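Local coordinates for 450aa long hypothetical fmu protein (Pyrococcus horikoshii, PDB 2YXL), which probably transfers a methyl group from S-adenosyl-L-methionine to carbon 5 of cytosine in RNA, as in other members of the RsmB/NOP family, at residues E246-A251 with G271-H276; S215-T220 with S418-G423; I253-K258 with R384-T389. All blocks are in the same frame, centred on the assembly; numbering follows the deposited sequence.

Contact 1 (E246-A251 with G271-H276); sequences EASAVA and GGKTTH. With SFG (sinefungin), chain B.
Lys273 and His276 of helix 272-280 reach over to Ser248, Ala249 and Ala251 of helix 246-255; the axes of the two short helical segments approach to 9.3 Å and cross at -44°. Ahead of them, at the phi of Gly271 (109°), a beta carbon would collide with the carbonyl oxygen of the residue before, so glycine is the natural choice. Its N bonds O of the sinefungin carboxylate, and Gly272 N gives that oxygen a second bond of 2.9 Å. This is the glycine-rich turn after strand 262-265 that grips the amino-acid end of the cofactor in class I methyltransferases. Lys273 N takes the other carboxylate oxygen, OXT, at 3.2 Å. The lysine side chain then runs out extended and bends at its last torsion (63°), laying Lys273 CE 3.8 Å from Ala251 CB, a methyl small enough to let the chain pass. NZ has its main partner in Asp337, a salt bridge; toward Ser248 OG and sinefungin OXT it makes weak bonds, each 3.4 Å. One turn on, His276 brings its ring edge to Ala249, His276 NE2 lying 3.3 Å from Ala249 O. A long basic chain thus links helix 246-255 to the cofactor site, its ammonium held chiefly by Asp337 and more weakly by hydroxyl and ligand carboxylate.

Contact 2 (S215-T220 with S418-G423); sequences SERVPT and SPYDPG
Arg217 lies across Pro419 and Tyr420 at roughly a right angle to both, its extended chain doing most of the touching. Arg217 CD is the pivot: it sits 3.7 Å from Pro419 CB and equally 3.7 Å from Tyr420 CE2. Beyond it the guanidinium passes the same rim of the tyrosine, Arg217 NH2 coming 3.8 Å from Tyr420 CE2. The two planes are 49° apart, so this is no parallel stack; instead the CD2 side of the ring stands over one face of the guanidinium, displaced toward its rim. Pro419 follows a cis peptide bond, and its CG lies 3.8 Å above the plane of the Tyr420 ring, offset toward the ring's rim, so that proline and tyrosine together offer the arginine an apolar corner. Arginine suits the place because its methylenes can lie on this corner while its charged end meets a buried carboxylate. The contact joins two domains: residues 215-220 form the hairpin loop between strands 212-214 and 221-225 of the ferredoxin-like sheet, whereas 418-423 include the short strand 421-422 of the methyltransferase domain. In the hairpin, Ser215 OG accepts from Arg217 N at 3.1 Å and from Val218 N, an ST turn and ST motif that fix the backbone from which the arginine sets out. Its NH2 ends in a salt bridge with Glu246 OE2 and a hydrogen bond to His436 O, and Tyr420 OH bonds the same carboxylate oxygen. With an alanine here, Glu246 would probably lose its arginine partner, and Pro419 CB and Tyr420 CE2 would be left without the methylene that packs on them.

Contact 3 (I253-K258 with R384-T389); sequences IVLDPK and RLLYTT
Leu255 lies over the base of Leu386, its CG 3.7 Å from Leu386 CB, the two side chains crossing obliquely. Leu386 points from its strand toward the helix with CG anti to the backbone N (chi1 175°), which carries its methyls along the helix end: Leu386 CD2 comes 4.1 Å from Leu255 CB, and Leu386 CD1 meets Val254 CG1 at 4.3 Å. Leu255 CD2, still beside Leu386 CB, also reaches 4.0 Å from Arg384 O and packs on Arg384 CB. Branched aliphatic residues suit these positions because the last turn of helix 246-255 rests on strand 383-389 of the central Rossmann-like sheet, where Leu335 of the adjoining strand 331-337 touches both leucines and Leu445 of strand 441-447 flanks Leu386. Just past Leu255 the helix stops, Asp256 leaving helical geometry with a positive phi (62°), while the carbonyl of Leu255 is taken up by Lys333. No hydrogen bond or salt bridge crosses between the segments, so helix and strand are held here by apolar packing, leaving the strand's backbone groups to its neighbours in the sheet.

Overall arrangement
Helix 246-255 ties the three contacts together. Contacts 1 and 3 both use it, at its beginning and its end, with centres about 10 Å apart; the centre of contact 2 is about 13 Å from that of contact 1 and about 14 Å from that of contact 3. Contact 2 meets contact 1 through Glu246, which binds Ser215 and Arg217, and through Val250 on Pro419, and contact 3 through Val218 on Ile253. Along the chain contact 2 spans the others, whose segments interleave. Contact 3 sets the helix on the methyltransferase sheet, contact 1 connects it to the cofactor turn, and contact 2 brings in the ferredoxin-like domain, so one helix borders both the domain interface and the cofactor pocket.

Contact 1 (E246-A251 with G271-H276)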
loop_
_atom_site.group_PDB
_atom_site.type_symbol
_atom_site.label_atom_id
_atom_site.label_comp_id
_atom_site.label_asym_id
_atom_site.label_seq_id
_atom_site.Cartn_x
_atom_site.Cartn_y
_atom_site.Cartn_z
ATOM N N GLU A 246 -9.447 4.542 4.263
ATOM C CA GLU A 246 -10.800 4.508 4.815
ATOM C C GLU A 246 -11.220 3.081 5.197
ATOM O O GLU A 246 -11.745 2.856 6.289
ATOM C CB GLU A 246 -11.801 5.128 3.833
ATOM C CG GLU A 246 -13.202 5.321 4.403
ATOM C CD GLU A 246 -14.219 5.685 3.338
ATOM O OE1 GLU A 246 -14.584 6.877 3.245
ATOM O OE2 GLU A 246 -14.645 4.790 2.581
ATOM N N ALA A 247 -10.972 2.133 4.295
ATOM C CA ALA A 247 -11.306 0.724 4.514
ATOM C C ALA A 247 -10.661 0.146 5.781
ATOM O O ALA A 247 -11.290 -0.616 6.516
ATOM C CB ALA A 247 -10.932 -0.105 3.293
ATOM N N SER A 248 -9.411 0.530 6.034
ATOM C CA SER A 248 -8.693 0.095 7.227
ATOM C C SER A 248 -9.270 0.676 8.517
ATOM O O SER A 248 -9.275 0.009 9.553
ATOM C CB SER A 248 -7.213 0.445 7.110
ATOM O OG SER A 248 -6.601 -0.289 6.063
ATOM N N ALA A 249 -9.755 1.915 8.448
ATOM C CA ALA A 249 -10.382 2.572 9.598
ATOM C C ALA A 249 -11.710 1.922 9.986
ATOM O O ALA A 249 -12.039 1.838 11.170
ATOM C CB ALA A 249 -10.585 4.042 9.319
ATOM N N VAL A 250 -12.465 1.479 8.980
ATOM C CA VAL A 250 -13.745 0.795 9.180
ATOM C C VAL A 250 -13.563 -0.514 9.961
ATOM O O VAL A 250 -14.374 -0.843 10.833
ATOM C CB VAL A 250 -14.457 0.529 7.820
ATOM C CG1 VAL A 250 -15.645 -0.422 7.982
ATOM C CG2 VAL A 250 -14.904 1.840 7.182
ATOM N N ALA A 251 -12.488 -1.239 9.651
ATOM C CA ALA A 251 -12.162 -2.504 10.316
ATOM C C ALA A 251 -12.265 -2.415 11.838
ATOM O O ALA A 251 -13.041 -3.153 12.447
ATOM C CB ALA A 251 -10.777 -2.993 9.894
ATOM N N GLY A 271 0.958 -0.367 12.690
ATOM C CA GLY A 271 0.055 -0.004 13.777
ATOM C C GLY A 271 -1.094 0.933 13.462
ATOM O O GLY A 271 -1.598 1.614 14.356
ATOM N N GLY A 272 -1.517 0.964 12.200
ATOM C CA GLY A 272 -2.655 1.784 11.792
ATOM C C GLY A 272 -3.926 1.401 12.525
ATOM O O GLY A 272 -4.659 2.268 13.010
ATOM N N LYS A 273 -4.182 0.098 12.618
ATOM C CA LYS A 273 -5.407 -0.396 13.240
ATOM C C LYS A 273 -5.314 -0.523 14.758
ATOM O O LYS A 273 -6.273 -0.203 15.462
ATOM C CB LYS A 273 -5.853 -1.710 12.605
ATOM C CG LYS A 273 -6.304 -1.561 11.172
ATOM C CD LYS A 273 -6.874 -2.853 10.629
ATOM C CE LYS A 273 -7.053 -2.788 9.116
ATOM N NZ LYS A 273 -5.762 -2.621 8.387
ATOM N N THR A 274 -4.169 -0.978 15.264
ATOM C CA THR A 274 -3.982 -1.112 16.716
ATOM C C THR A 274 -4.011 0.240 17.432
ATOM O O THR A 274 -4.492 0.336 18.560
ATOM C CB THR A 274 -2.714 -1.935 17.108
ATOM O OG1 THR A 274 -2.330 -1.624 18.452
ATOM C CG2 THR A 274 -1.557 -1.648 16.189
ATOM N N THR A 275 -3.520 1.280 16.766
ATOM C CA THR A 275 -3.604 2.635 17.305
ATOM C C THR A 275 -5.046 3.172 17.254
ATOM O O THR A 275 -5.440 3.992 18.085
ATOM C CB THR A 275 -2.589 3.596 16.617
ATOM O OG1 THR A 275 -2.327 4.714 17.472
ATOM C CG2 THR A 275 -3.094 4.090 15.267
ATOM N N HIS A 276 -5.824 2.684 16.288
ATOM C CA HIS A 276 -7.243 3.021 16.157
ATOM C C HIS A 276 -8.087 2.299 17.215
ATOM O O HIS A 276 -9.027 2.874 17.764
ATOM C CB HIS A 276 -7.728 2.678 14.744
ATOM C CG HIS A 276 -9.048 3.286 14.375
ATOM N ND1 HIS A 276 -9.607 4.343 15.061
ATOM C CD2 HIS A 276 -9.900 3.006 13.360
ATOM C CE1 HIS A 276 -10.759 4.670 14.501
ATOM N NE2 HIS A 276 -10.958 3.876 13.465
HETATM N N SFG B . -2.601 -4.379 10.837
HETATM C CA SFG B . -1.457 -3.571 10.378
HETATM C C SFG B . -1.845 -2.078 10.341
HETATM O O SFG B . -0.919 -1.243 10.419
HETATM O OXT SFG B . -3.059 -1.798 10.250
HETATM C CB SFG B . -0.973 -4.064 9.001
HETATM C CG SFG B . -0.414 -5.497 9.089
HETATM C CD SFG B . 0.161 -5.998 7.755
HETATM N NE SFG B . -0.925 -6.067 6.767
HETATM C "C5'" SFG B . 0.767 -7.415 7.871
HETATM C "C4'" SFG B . 1.799 -7.582 9.016
HETATM O "O4'" SFG B . 1.742 -8.976 9.402
HETATM C "C3'" SFG B . 3.258 -7.332 8.594
HETATM O "O3'" SFG B . 3.799 -6.282 9.407
HETATM C "C2'" SFG B . 3.972 -8.662 8.879
HETATM O "O2'" SFG B . 5.269 -8.446 9.449
HETATM C "C1'" SFG B . 3.050 -9.287 9.919
HETATM N N9 SFG B . 3.161 -10.770 10.046
HETATM C C8 SFG B . 3.225 -11.654 9.048
HETATM N N7 SFG B . 3.303 -12.889 9.546
HETATM C C5 SFG B . 3.289 -12.793 10.872
HETATM C C6 SFG B . 3.346 -13.722 11.908
HETATM N N6 SFG B . 3.436 -15.025 11.650
HETATM N N1 SFG B . 3.308 -13.283 13.179
HETATM C C2 SFG B . 3.218 -11.987 13.449
HETATM N N3 SFG B . 3.163 -11.078 12.483
HETATM C C4 SFG B . 3.195 -11.447 11.191
#

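Contact 2 (S215-T220 with S418-G423)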
loop_
_atom_site.group_PDB
_atom_site.type_symbol
_atom_site.label_atom_id
_atom_site.label_comp_id
_atom_site.label_asym_id
_atom_site.label_seq_id
_atom_site.Cartn_x
_atom_site.Cartn_y
_atom_site.Cartn_z
ATOM N N SER A 215 -14.271 12.249 4.852
ATOM C CA SER A 215 -14.969 11.009 4.505
ATOM C C SER A 215 -16.392 10.994 5.049
ATOM O O SER A 215 -16.631 11.377 6.194
ATOM C CB SER A 215 -14.209 9.790 5.030
ATOM O OG SER A 215 -15.047 8.644 5.095
ATOM N N GLU A 216 -17.324 10.540 4.218
ATOM C CA GLU A 216 -18.727 10.441 4.597
ATOM C C GLU A 216 -19.026 9.156 5.358
ATOM O O GLU A 216 -20.049 9.061 6.040
ATOM C CB GLU A 216 -19.623 10.533 3.365
ATOM C CG GLU A 216 -19.551 11.873 2.653
ATOM C CD GLU A 216 -20.607 12.027 1.575
ATOM O OE1 GLU A 216 -20.552 13.035 0.835
ATOM O OE2 GLU A 216 -21.495 11.152 1.467
ATOM N N ARG A 217 -18.132 8.176 5.238
ATOM C CA ARG A 217 -18.330 6.865 5.850
ATOM C C ARG A 217 -17.707 6.789 7.240
ATOM O O ARG A 217 -18.281 6.191 8.149
ATOM C CB ARG A 217 -17.778 5.758 4.949
ATOM C CG ARG A 217 -18.472 5.671 3.600
ATOM C CD ARG A 217 -18.091 4.403 2.856
ATOM N NE ARG A 217 -18.590 4.433 1.485
ATOM C CZ ARG A 217 -17.849 4.723 0.422
ATOM N NH1 ARG A 217 -18.404 4.733 -0.781
ATOM N NH2 ARG A 217 -16.555 4.996 0.556
ATOM N N VAL A 218 -16.525 7.380 7.390
ATOM C CA VAL A 218 -15.903 7.543 8.703
ATOM C C VAL A 218 -15.312 8.958 8.834
ATOM O O VAL A 218 -14.249 9.259 8.287
ATOM C CB VAL A 218 -14.930 6.356 9.078
ATOM C CG1 VAL A 218 -14.348 5.694 7.849
ATOM C CG2 VAL A 218 -13.851 6.775 10.077
ATOM N N PRO A 219 -16.043 9.843 9.538
ATOM C CA PRO A 219 -15.753 11.275 9.657
ATOM C C PRO A 219 -14.406 11.622 10.299
ATOM O O PRO A 219 -14.044 12.802 10.355
ATOM C CB PRO A 219 -16.912 11.795 10.518
ATOM C CG PRO A 219 -17.992 10.780 10.359
ATOM C CD PRO A 219 -17.267 9.482 10.276
ATOM N N THR A 220 -13.671 10.616 10.772
ATOM C CA THR A 220 -12.315 10.846 11.275
ATOM C C THR A 220 -11.265 10.644 10.180
ATOM O O THR A 220 -10.078 10.915 10.390
ATOM C CB THR A 220 -11.983 9.973 12.503
ATOM O OG1 THR A 220 -12.372 8.618 12.255
ATOM C CG2 THR A 220 -12.700 10.487 13.735
ATOM N N SER A 418 -22.860 -2.242 6.750
ATOM C CA SER A 418 -22.251 -0.915 6.633
ATOM C C SER A 418 -20.728 -0.932 6.716
ATOM O O SER A 418 -20.162 -1.696 7.492
ATOM C CB SER A 418 -22.822 0.032 7.682
ATOM O OG SER A 418 -24.109 0.465 7.296
ATOM N N PRO A 419 -20.058 -0.059 5.936
ATOM C CA PRO A 419 -20.640 0.857 4.960
ATOM C C PRO A 419 -20.491 0.406 3.503
ATOM O O PRO A 419 -20.899 1.125 2.589
ATOM C CB PRO A 419 -19.828 2.133 5.195
ATOM C CG PRO A 419 -18.461 1.633 5.718
ATOM C CD PRO A 419 -18.607 0.161 6.053
ATOM N N TYR A 420 -19.917 -0.773 3.289
ATOM C CA TYR A 420 -19.595 -1.221 1.937
ATOM C C TYR A 420 -20.569 -2.270 1.398
ATOM O O TYR A 420 -21.750 -2.261 1.740
ATOM C CB TYR A 420 -18.137 -1.697 1.854
ATOM C CG TYR A 420 -17.124 -0.662 2.299
ATOM C CD1 TYR A 420 -16.375 -0.850 3.463
ATOM C CD2 TYR A 420 -16.917 0.512 1.565
ATOM C CE1 TYR A 420 -15.439 0.098 3.881
ATOM C CE2 TYR A 420 -15.987 1.465 1.974
ATOM C CZ TYR A 420 -15.250 1.251 3.133
ATOM O OH TYR A 420 -14.327 2.183 3.548
ATOM N N ASP A 421 -20.066 -3.164 0.551
ATOM C CA ASP A 421 -20.906 -4.111 -0.177
ATOM C C ASP A 421 -20.780 -5.549 0.338
ATOM O O ASP A 421 -19.845 -5.859 1.075
ATOM C CB ASP A 421 -20.583 -4.034 -1.673
ATOM C CG ASP A 421 -21.064 -2.739 -2.309
ATOM O OD1 ASP A 421 -21.672 -1.901 -1.602
ATOM O OD2 ASP A 421 -20.835 -2.560 -3.520
ATOM N N PRO A 422 -21.737 -6.426 -0.032
ATOM C CA PRO A 422 -21.639 -7.827 0.370
ATOM C C PRO A 422 -20.479 -8.534 -0.320
ATOM O O PRO A 422 -20.193 -8.257 -1.488
ATOM C CB PRO A 422 -22.967 -8.430 -0.111
ATOM C CG PRO A 422 -23.862 -7.270 -0.375
ATOM C CD PRO A 422 -22.960 -6.172 -0.815
ATOM N N GLY A 423 -19.816 -9.427 0.410
ATOM C CA GLY A 423 -18.811 -10.316 -0.172
ATOM C C GLY A 423 -19.477 -11.495 -0.861
ATOM O O GLY A 423 -20.697 -11.518 -1.031
#

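Contact 3 (I253-K258 with R384-T389)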
loop_
_atom_site.group_PDB
_atom_site.type_symbol
_atom_site.label_atom_id
_atom_site.label_comp_id
_atom_site.label_asym_id
_atom_site.label_seq_id
_atom_site.Cartn_x
_atom_site.Cartn_y
_atom_site.Cartn_z
ATOM N N ILE A 253 -13.624 -0.114 13.706
ATOM C CA ILE A 253 -14.962 0.316 14.124
ATOM C C ILE A 253 -15.940 -0.864 14.123
ATOM O O ILE A 253 -16.775 -0.983 15.018
ATOM C CB ILE A 253 -15.488 1.504 13.258
ATOM C CG1 ILE A 253 -14.653 2.759 13.521
ATOM C CG2 ILE A 253 -16.970 1.799 13.545
ATOM C CD1 ILE A 253 -14.642 3.764 12.376
ATOM N N VAL A 254 -15.811 -1.735 13.124
ATOM C CA VAL A 254 -16.659 -2.924 12.997
ATOM C C VAL A 254 -16.456 -3.916 14.156
ATOM O O VAL A 254 -17.433 -4.372 14.755
ATOM C CB VAL A 254 -16.468 -3.608 11.611
ATOM C CG1 VAL A 254 -16.997 -5.046 11.609
ATOM C CG2 VAL A 254 -17.149 -2.785 10.524
ATOM N N LEU A 255 -15.195 -4.225 14.468
ATOM C CA LEU A 255 -14.846 -5.095 15.594
ATOM C C LEU A 255 -15.433 -4.539 16.892
ATOM O O LEU A 255 -15.897 -5.298 17.761
ATOM C CB LEU A 255 -13.323 -5.218 15.732
ATOM C CG LEU A 255 -12.649 -6.541 16.141
ATOM C CD1 LEU A 255 -11.364 -6.259 16.916
ATOM C CD2 LEU A 255 -13.534 -7.504 16.934
ATOM N N ASP A 256 -15.392 -3.210 17.005
ATOM C CA ASP A 256 -16.032 -2.460 18.087
ATOM C C ASP A 256 -15.486 -2.795 19.485
ATOM O O ASP A 256 -16.218 -3.316 20.329
ATOM C CB ASP A 256 -17.559 -2.631 18.021
ATOM C CG ASP A 256 -18.297 -1.669 18.929
ATOM O OD1 ASP A 256 -19.409 -2.022 19.375
ATOM O OD2 ASP A 256 -17.770 -0.563 19.196
ATOM N N PRO A 257 -14.198 -2.490 19.736
ATOM C CA PRO A 257 -13.636 -2.727 21.062
ATOM C C PRO A 257 -14.134 -1.711 22.086
ATOM O O PRO A 257 -14.302 -0.533 21.758
ATOM C CB PRO A 257 -12.130 -2.577 20.835
ATOM C CG PRO A 257 -12.023 -1.632 19.694
ATOM C CD PRO A 257 -13.198 -1.923 18.809
ATOM N N LYS A 258 -14.372 -2.172 23.311
ATOM C CA LYS A 258 -14.886 -1.315 24.373
ATOM C C LYS A 258 -13.822 -1.030 25.432
ATOM O O LYS A 258 -12.987 -1.893 25.714
ATOM C CB LYS A 258 -16.132 -1.940 25.023
ATOM C CG LYS A 258 -17.334 -2.093 24.089
ATOM C CD LYS A 258 -17.710 -0.766 23.423
ATOM C CE LYS A 258 -18.877 -0.922 22.456
ATOM N NZ LYS A 258 -20.137 -1.330 23.149
ATOM N N ARG A 384 -15.384 -11.849 20.132
ATOM C CA ARG A 384 -15.513 -11.665 18.684
ATOM C C ARG A 384 -14.168 -11.642 17.958
ATOM O O ARG A 384 -13.169 -11.152 18.483
ATOM C CB ARG A 384 -16.299 -10.390 18.360
ATOM C CG ARG A 384 -17.800 -10.502 18.593
ATOM C CD ARG A 384 -18.548 -9.324 17.999
ATOM N NE ARG A 384 -19.995 -9.449 18.174
ATOM C CZ ARG A 384 -20.895 -8.641 17.619
ATOM N NH1 ARG A 384 -20.509 -7.638 16.840
ATOM N NH2 ARG A 384 -22.187 -8.838 17.839
ATOM N N LEU A 385 -14.164 -12.177 16.741
ATOM C CA LEU A 385 -12.984 -12.208 15.894
ATOM C C LEU A 385 -13.295 -11.472 14.595
ATOM O O LEU A 385 -14.300 -11.760 13.942
ATOM C CB LEU A 385 -12.598 -13.662 15.580
ATOM C CG LEU A 385 -11.181 -14.064 15.132
ATOM C CD1 LEU A 385 -11.174 -15.509 14.664
ATOM C CD2 LEU A 385 -10.598 -13.178 14.047
ATOM N N LEU A 386 -12.446 -10.518 14.226
ATOM C CA LEU A 386 -12.542 -9.907 12.903
ATOM C C LEU A 386 -11.338 -10.275 12.056
ATOM O O LEU A 386 -10.191 -10.077 12.459
ATOM C CB LEU A 386 -12.708 -8.383 12.972
ATOM C CG LEU A 386 -12.698 -7.638 11.625
ATOM C CD1 LEU A 386 -13.929 -7.937 10.764
ATOM C CD2 LEU A 386 -12.548 -6.142 11.837
ATOM N N TYR A 387 -11.624 -10.830 10.885
ATOM C CA TYR A 387 -10.601 -11.169 9.919
ATOM C C TYR A 387 -10.683 -10.181 8.758
ATOM O O TYR A 387 -11.751 -9.981 8.172
ATOM C CB TYR A 387 -10.800 -12.609 9.440
ATOM C CG TYR A 387 -9.862 -13.059 8.344
ATOM C CD1 TYR A 387 -8.584 -13.540 8.642
ATOM C CD2 TYR A 387 -10.262 -13.032 7.010
ATOM C CE1 TYR A 387 -7.723 -13.976 7.634
ATOM C CE2 TYR A 387 -9.407 -13.462 5.994
ATOM C CZ TYR A 387 -8.143 -13.932 6.314
ATOM O OH TYR A 387 -7.302 -14.345 5.308
ATOM N N THR A 388 -9.557 -9.545 8.451
ATOM C CA THR A 388 -9.480 -8.633 7.316
ATOM C C THR A 388 -8.209 -8.861 6.524
ATOM O O THR A 388 -7.174 -9.220 7.085
ATOM C CB THR A 388 -9.517 -7.131 7.728
ATOM O OG1 THR A 388 -8.412 -6.829 8.589
ATOM C CG2 THR A 388 -10.818 -6.765 8.413
ATOM N N THR A 389 -8.318 -8.671 5.212
ATOM C CA THR A 389 -7.167 -8.533 4.329
ATOM C C THR A 389 -7.403 -7.326 3.423
ATOM O O THR A 389 -8.539 -6.863 3.267
ATOM C CB THR A 389 -6.956 -9.773 3.424
ATOM O OG1 THR A 389 -7.949 -9.790 2.390
ATOM C CG2 THR A 389 -7.014 -11.078 4.227
#